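Local atomic coordinates of 2-(hydroxymethyl)glutarate dehydrogenase (Eubacterium barkeri, PDB entry 3CKY), a protein that catalyses the NAD-dependent interconversion of 2-formylglutarate and (S)-2-hydroxymethylglutarate in the fermentation of nicotinate. Residues G235-L240 / L277-M282; T137-A142 / Y162-T167. All coordinates share one frame; numbering follows the deposited sequence.

Contact 1: residues G235-L240 / L277-M282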
loop_
_atom_site.group_PDB
_atom_site.type_symbol
_atom_site.label_atom_id
_atom_site.label_comp_id
_atom_site.label_asym_id
_atom_site.label_seq_id
_atom_site.Cartn_x
_atom_site.Cartn_y
_atom_site.Cartn_z
ATOM N N GLY A 235 21.604 18.213 -0.858
ATOM C CA GLY A 235 21.481 16.769 -0.756
ATOM C C GLY A 235 20.909 16.174 -2.031
ATOM O O GLY A 235 21.276 16.560 -3.139
ATOM N N PHE A 236 20.001 15.228 -1.862
ATOM C CA PHE A 236 19.408 14.519 -2.977
ATOM C C PHE A 236 17.915 14.860 -2.995
ATOM O O PHE A 236 17.161 14.452 -2.104
ATOM C CB PHE A 236 19.656 13.025 -2.813
ATOM C CG PHE A 236 19.159 12.211 -3.955
ATOM C CD1 PHE A 236 19.595 12.471 -5.250
ATOM C CD2 PHE A 236 18.253 11.184 -3.747
ATOM C CE1 PHE A 236 19.131 11.720 -6.314
ATOM C CE2 PHE A 236 17.780 10.442 -4.812
ATOM C CZ PHE A 236 18.223 10.698 -6.096
ATOM N N ALA A 237 17.513 15.618 -4.014
ATOM C CA ALA A 237 16.162 16.178 -4.099
ATOM C C ALA A 237 15.082 15.121 -3.952
ATOM O O ALA A 237 15.173 14.037 -4.530
ATOM C CB ALA A 237 15.962 16.956 -5.420
ATOM N N MET A 238 14.062 15.455 -3.166
ATOM C CA MET A 238 12.922 14.566 -2.946
ATOM C C MET A 238 12.261 14.168 -4.277
ATOM O O MET A 238 11.852 13.021 -4.444
ATOM C CB MET A 238 11.912 15.233 -2.017
ATOM C CG MET A 238 10.825 14.290 -1.523
ATOM S SD MET A 238 9.603 15.088 -0.480
ATOM C CE MET A 238 10.572 15.617 0.939
ATOM N N ASP A 239 12.177 15.117 -5.217
ATOM C CA ASP A 239 11.631 14.840 -6.546
ATOM C C ASP A 239 12.397 13.722 -7.233
ATOM O O ASP A 239 11.802 12.882 -7.899
ATOM C CB ASP A 239 11.658 16.088 -7.439
ATOM C CG ASP A 239 10.618 17.135 -7.043
ATOM O OD1 ASP A 239 9.521 16.785 -6.547
ATOM O OD2 ASP A 239 10.886 18.333 -7.241
ATOM N N LEU A 240 13.715 13.707 -7.059
ATOM C CA LEU A 240 14.556 12.728 -7.737
ATOM C C LEU A 240 14.432 11.336 -7.121
ATOM O O LEU A 240 14.327 10.341 -7.826
ATOM C CB LEU A 240 16.002 13.198 -7.769
ATOM C CG LEU A 240 16.233 14.462 -8.592
ATOM C CD1 LEU A 240 17.686 14.941 -8.472
ATOM C CD2 LEU A 240 15.834 14.242 -10.077
ATOM N N LEU A 277 7.760 20.163 -0.812
ATOM C CA LEU A 277 9.103 19.809 -0.349
ATOM C C LEU A 277 9.965 19.156 -1.429
ATOM O O LEU A 277 11.068 18.714 -1.150
ATOM C CB LEU A 277 8.987 18.878 0.853
ATOM C CG LEU A 277 8.722 19.420 2.275
ATOM C CD1 LEU A 277 8.212 20.841 2.336
ATOM C CD2 LEU A 277 7.813 18.449 3.040
ATOM N N GLY A 278 9.478 19.126 -2.670
ATOM C CA GLY A 278 10.149 18.410 -3.755
ATOM C C GLY A 278 11.601 18.757 -4.031
ATOM O O GLY A 278 12.388 17.890 -4.442
ATOM N N ARG A 279 11.967 20.017 -3.800
ATOM C CA ARG A 279 13.328 20.510 -4.060
ATOM C C ARG A 279 14.272 20.383 -2.861
ATOM O O ARG A 279 15.478 20.567 -2.992
ATOM C CB ARG A 279 13.268 21.976 -4.498
ATOM C CG ARG A 279 12.599 22.182 -5.844
ATOM C CD ARG A 279 13.535 21.793 -6.965
ATOM N NE ARG A 279 13.540 20.353 -7.238
ATOM C CZ ARG A 279 14.571 19.666 -7.751
ATOM N NH1 ARG A 279 14.442 18.358 -7.976
ATOM N NH2 ARG A 279 15.733 20.258 -8.034
ATOM N N GLU A 280 13.727 20.065 -1.698
ATOM C CA GLU A 280 14.541 19.815 -0.521
ATOM C C GLU A 280 15.098 18.400 -0.568
ATOM O O GLU A 280 14.564 17.550 -1.289
ATOM C CB GLU A 280 13.689 19.993 0.739
ATOM C CG GLU A 280 13.154 21.409 0.885
ATOM C CD GLU A 280 12.426 21.678 2.187
ATOM O OE1 GLU A 280 11.890 22.793 2.315
ATOM O OE2 GLU A 280 12.378 20.817 3.093
ATOM N N ASP A 281 16.155 18.143 0.206
ATOM C CA ASP A 281 16.682 16.805 0.332
ATOM C C ASP A 281 15.529 15.885 0.708
ATOM O O ASP A 281 14.591 16.282 1.420
ATOM C CB ASP A 281 17.792 16.722 1.380
ATOM C CG ASP A 281 18.311 15.315 1.567
ATOM O OD1 ASP A 281 19.097 14.867 0.715
ATOM O OD2 ASP A 281 17.908 14.651 2.555
ATOM N N MET A 282 15.610 14.652 0.219
ATOM C CA MET A 282 14.543 13.693 0.408
ATOM C C MET A 282 14.258 13.333 1.871
ATOM O O MET A 282 13.182 12.889 2.156
ATOM C CB MET A 282 14.802 12.437 -0.438
ATOM C CG MET A 282 16.197 11.783 -0.325
ATOM S SD MET A 282 16.301 10.390 0.796
ATOM C CE MET A 282 16.732 11.244 2.279
#
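M238 and L277 meet at the apolar centre, where M238 CE lies 3.6 Å from L277 CB. The M238 chain leaves the backbone extended, CG anti to the backbone N, and bends only at its last torsion (chi3 -63°), which sets CE against the leucine. M238 CA also packs on M282 CB, and F269 of helix 260-274 touches both methionines. Farther out, M282 CG approaches the F236 ring obliquely, 4.0 Å from CD2. Around this centre three backbone bonds join the segments. M282 N donates to F236 O, M238 N to E280 O at 2.9 Å, and D239 N reaches a lone pair of G278 O in the carbonyl plane, also at 2.9 Å. Two backbone N-H groups in the first turn of helix 238-255 thus find acceptors in the 277-280 type I turn. At the polar edge, D281 OD1 takes F236 N on its anti lone pair, 2.8 Å away and nearly straight at 170°; the same carboxylate is bridged to K222 and bonded to S283. On the more exposed side R279 folds back, laying one guanidinium face over A237 CB (NH1 to CB 3.3 Å), while its NE gives D239 OD2 a weak hydrogen bond of 3.3 Å within a salt bridge. D239 OD1 is paired with R273, so the aspartate has two arginine partners, which would favour its charged form. The arrangement is a helix N-terminus, with A237 as the N-cap residue, docked on a beta turn in the all-helical C-terminal domain of the HIBADH-related family.

Contact 2: residues T137-A142 / Y162-T167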
loop_
_atom_site.group_PDB
_atom_site.type_symbol
_atom_site.label_atom_id
_atom_site.label_comp_id
_atom_site.label_asym_id
_atom_site.label_seq_id
_atom_site.Cartn_x
_atom_site.Cartn_y
_atom_site.Cartn_z
ATOM N N THR A 137 31.398 5.431 -10.528
ATOM C CA THR A 137 31.073 4.007 -10.621
ATOM C C THR A 137 30.108 3.844 -11.772
ATOM O O THR A 137 29.107 4.546 -11.846
ATOM C CB THR A 137 30.471 3.462 -9.319
ATOM O OG1 THR A 137 31.469 3.516 -8.297
ATOM C CG2 THR A 137 30.009 2.017 -9.487
ATOM N N ILE A 138 30.430 2.942 -12.687
ATOM C CA ILE A 138 29.652 2.753 -13.901
ATOM C C ILE A 138 29.150 1.317 -13.968
ATOM O O ILE A 138 29.942 0.374 -13.917
ATOM C CB ILE A 138 30.474 3.106 -15.157
ATOM C CG1 ILE A 138 30.988 4.562 -15.058
ATOM C CG2 ILE A 138 29.638 2.892 -16.426
ATOM C CD1 ILE A 138 31.774 5.062 -16.270
ATOM N N MET A 139 27.827 1.163 -14.074
ATOM C CA MET A 139 27.192 -0.145 -14.072
ATOM C C MET A 139 26.674 -0.440 -15.483
ATOM O O MET A 139 25.766 0.230 -15.968
ATOM C CB MET A 139 26.060 -0.168 -13.046
ATOM C CG MET A 139 26.526 0.039 -11.583
ATOM S SD MET A 139 25.422 1.095 -10.566
ATOM C CE MET A 139 25.611 2.654 -11.442
ATOM N N VAL A 140 27.248 -1.462 -16.124
ATOM C CA VAL A 140 27.041 -1.697 -17.554
ATOM C C VAL A 140 26.237 -2.959 -17.853
ATOM O O VAL A 140 26.541 -4.036 -17.341
ATOM C CB VAL A 140 28.394 -1.792 -18.303
ATOM C CG1 VAL A 140 28.164 -1.917 -19.812
ATOM C CG2 VAL A 140 29.269 -0.580 -17.990
ATOM N N GLY A 141 25.210 -2.801 -18.685
ATOM C CA GLY A 141 24.432 -3.913 -19.220
ATOM C C GLY A 141 24.761 -4.067 -20.688
ATOM O O GLY A 141 24.435 -3.198 -21.487
ATOM N N ALA A 142 25.418 -5.168 -21.045
ATOM C CA ALA A 142 25.861 -5.381 -22.425
ATOM C C ALA A 142 26.328 -6.810 -22.642
ATOM O O ALA A 142 26.431 -7.582 -21.696
ATOM C CB ALA A 142 26.979 -4.402 -22.768
ATOM N N TYR A 162 31.642 -1.756 -13.661
ATOM C CA TYR A 162 31.032 -3.066 -13.472
ATOM C C TYR A 162 30.303 -3.537 -14.723
ATOM O O TYR A 162 29.475 -2.802 -15.293
ATOM C CB TYR A 162 30.038 -3.028 -12.325
ATOM C CG TYR A 162 30.665 -2.851 -10.972
ATOM C CD1 TYR A 162 31.111 -3.950 -10.247
ATOM C CD2 TYR A 162 30.793 -1.586 -10.401
ATOM C CE1 TYR A 162 31.675 -3.795 -8.995
ATOM C CE2 TYR A 162 31.353 -1.418 -9.144
ATOM C CZ TYR A 162 31.797 -2.523 -8.447
ATOM O OH TYR A 162 32.360 -2.381 -7.190
ATOM N N HIS A 163 30.630 -4.759 -15.149
ATOM C CA HIS A 163 29.842 -5.462 -16.140
ATOM C C HIS A 163 28.809 -6.275 -15.362
ATOM O O HIS A 163 29.069 -7.398 -14.947
ATOM C CB HIS A 163 30.734 -6.342 -17.017
ATOM C CG HIS A 163 29.995 -7.037 -18.113
ATOM N ND1 HIS A 163 28.839 -6.531 -18.664
ATOM C CD2 HIS A 163 30.253 -8.191 -18.770
ATOM C CE1 HIS A 163 28.407 -7.351 -19.605
ATOM N NE2 HIS A 163 29.250 -8.365 -19.690
ATOM N N VAL A 164 27.638 -5.681 -15.153
ATOM C CA VAL A 164 26.654 -6.213 -14.207
ATOM C C VAL A 164 25.752 -7.272 -14.823
ATOM O O VAL A 164 25.084 -8.016 -14.105
ATOM C CB VAL A 164 25.779 -5.078 -13.587
ATOM C CG1 VAL A 164 26.664 -4.040 -12.910
ATOM C CG2 VAL A 164 24.898 -4.418 -14.650
ATOM N N GLY A 165 25.737 -7.348 -16.144
ATOM C CA GLY A 165 24.917 -8.333 -16.829
ATOM C C GLY A 165 24.687 -7.911 -18.252
ATOM O O GLY A 165 25.416 -7.078 -18.774
ATOM N N ASP A 166 23.672 -8.488 -18.887
ATOM C CA ASP A 166 23.343 -8.117 -20.258
ATOM C C ASP A 166 22.481 -6.848 -20.274
ATOM O O ASP A 166 22.242 -6.230 -19.233
ATOM C CB ASP A 166 22.654 -9.269 -20.987
ATOM C CG ASP A 166 23.119 -9.406 -22.431
ATOM O OD1 ASP A 166 23.231 -8.376 -23.132
ATOM O OD2 ASP A 166 23.376 -10.548 -22.856
ATOM N N THR A 167 22.044 -6.457 -21.464
ATOM C CA THR A 167 21.281 -5.232 -21.660
ATOM C C THR A 167 20.174 -5.044 -20.619
ATOM O O THR A 167 19.400 -5.960 -20.337
ATOM C CB THR A 167 20.677 -5.214 -23.075
ATOM O OG1 THR A 167 21.730 -5.449 -24.015
ATOM C CG2 THR A 167 20.004 -3.868 -23.382
HETATM O O HOH W 1 23.216 -3.519 -24.130
#
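Y162 N and I138 O open a ladder of backbone bonds between two parallel strands, at 2.7 Å with the donor nearly along the C=O axis. Y162 O then receives V140 N, also at 2.7 Å, and V140 O receives V164 N. Past this point the register slips by one residue, a beta bulge between V140 and G141, and A142 N bonds to G165 O at 3.0 Å, in the carbonyl plane and on a lone pair. The tightly packed part lies around V140 and V164. V164 turns CG2 into the position between its backbone N and carbonyl carbon, 3.2 Å from V140 O, while CG1 sits 3.9 Å from M139 CB. V140 is buried under F147 and L154 of helix 144-157, and M139 lies against V173 and K174, the latter catalytic by similarity. G141 CA runs 3.2 Å from D166 O, a closeness that would leave little room for a side chain. At the subunit-interface end the Y162 ring meets T137 CG2 with its edge, CE2 to CG2 3.7 Å, and its hydroxyl bonds to K211 and E207 of a second subunit. The loose, solvent side is at D166 and T167. D166 is exposed, and its OD1 accepts the N-H of the following residue, T167, at 2.8 Å through its anti lone pair. A water donates to G141 O where the two strands end. Strand 136-141, helix 144-157 and strand 158-165 form a beta-alpha-beta crossover, and this pairing closes it at the end of the mixed sheet of the Rossmann-type NAD-binding domain.

In the fold
Contact 1 belongs to the helical C-terminal domain and contact 2 to the N-terminal Rossmann-type domain; their centres are 27 Å apart, on opposite sides of the chain's centre, and they share no element. Both are partly buried and rely on backbone bonds. In contact 2 these follow a regular parallel register with a bulge, whereas in contact 1 they join a helix start to a turn, and charged side chains supplement them. Contact 2 also reaches a second subunit, while no other chain touches contact 1. Each nevertheless comes near K174, catalytic by similarity: M139 of contact 2 about 4 Å and F236 of contact 1 about 7 Å between side chains.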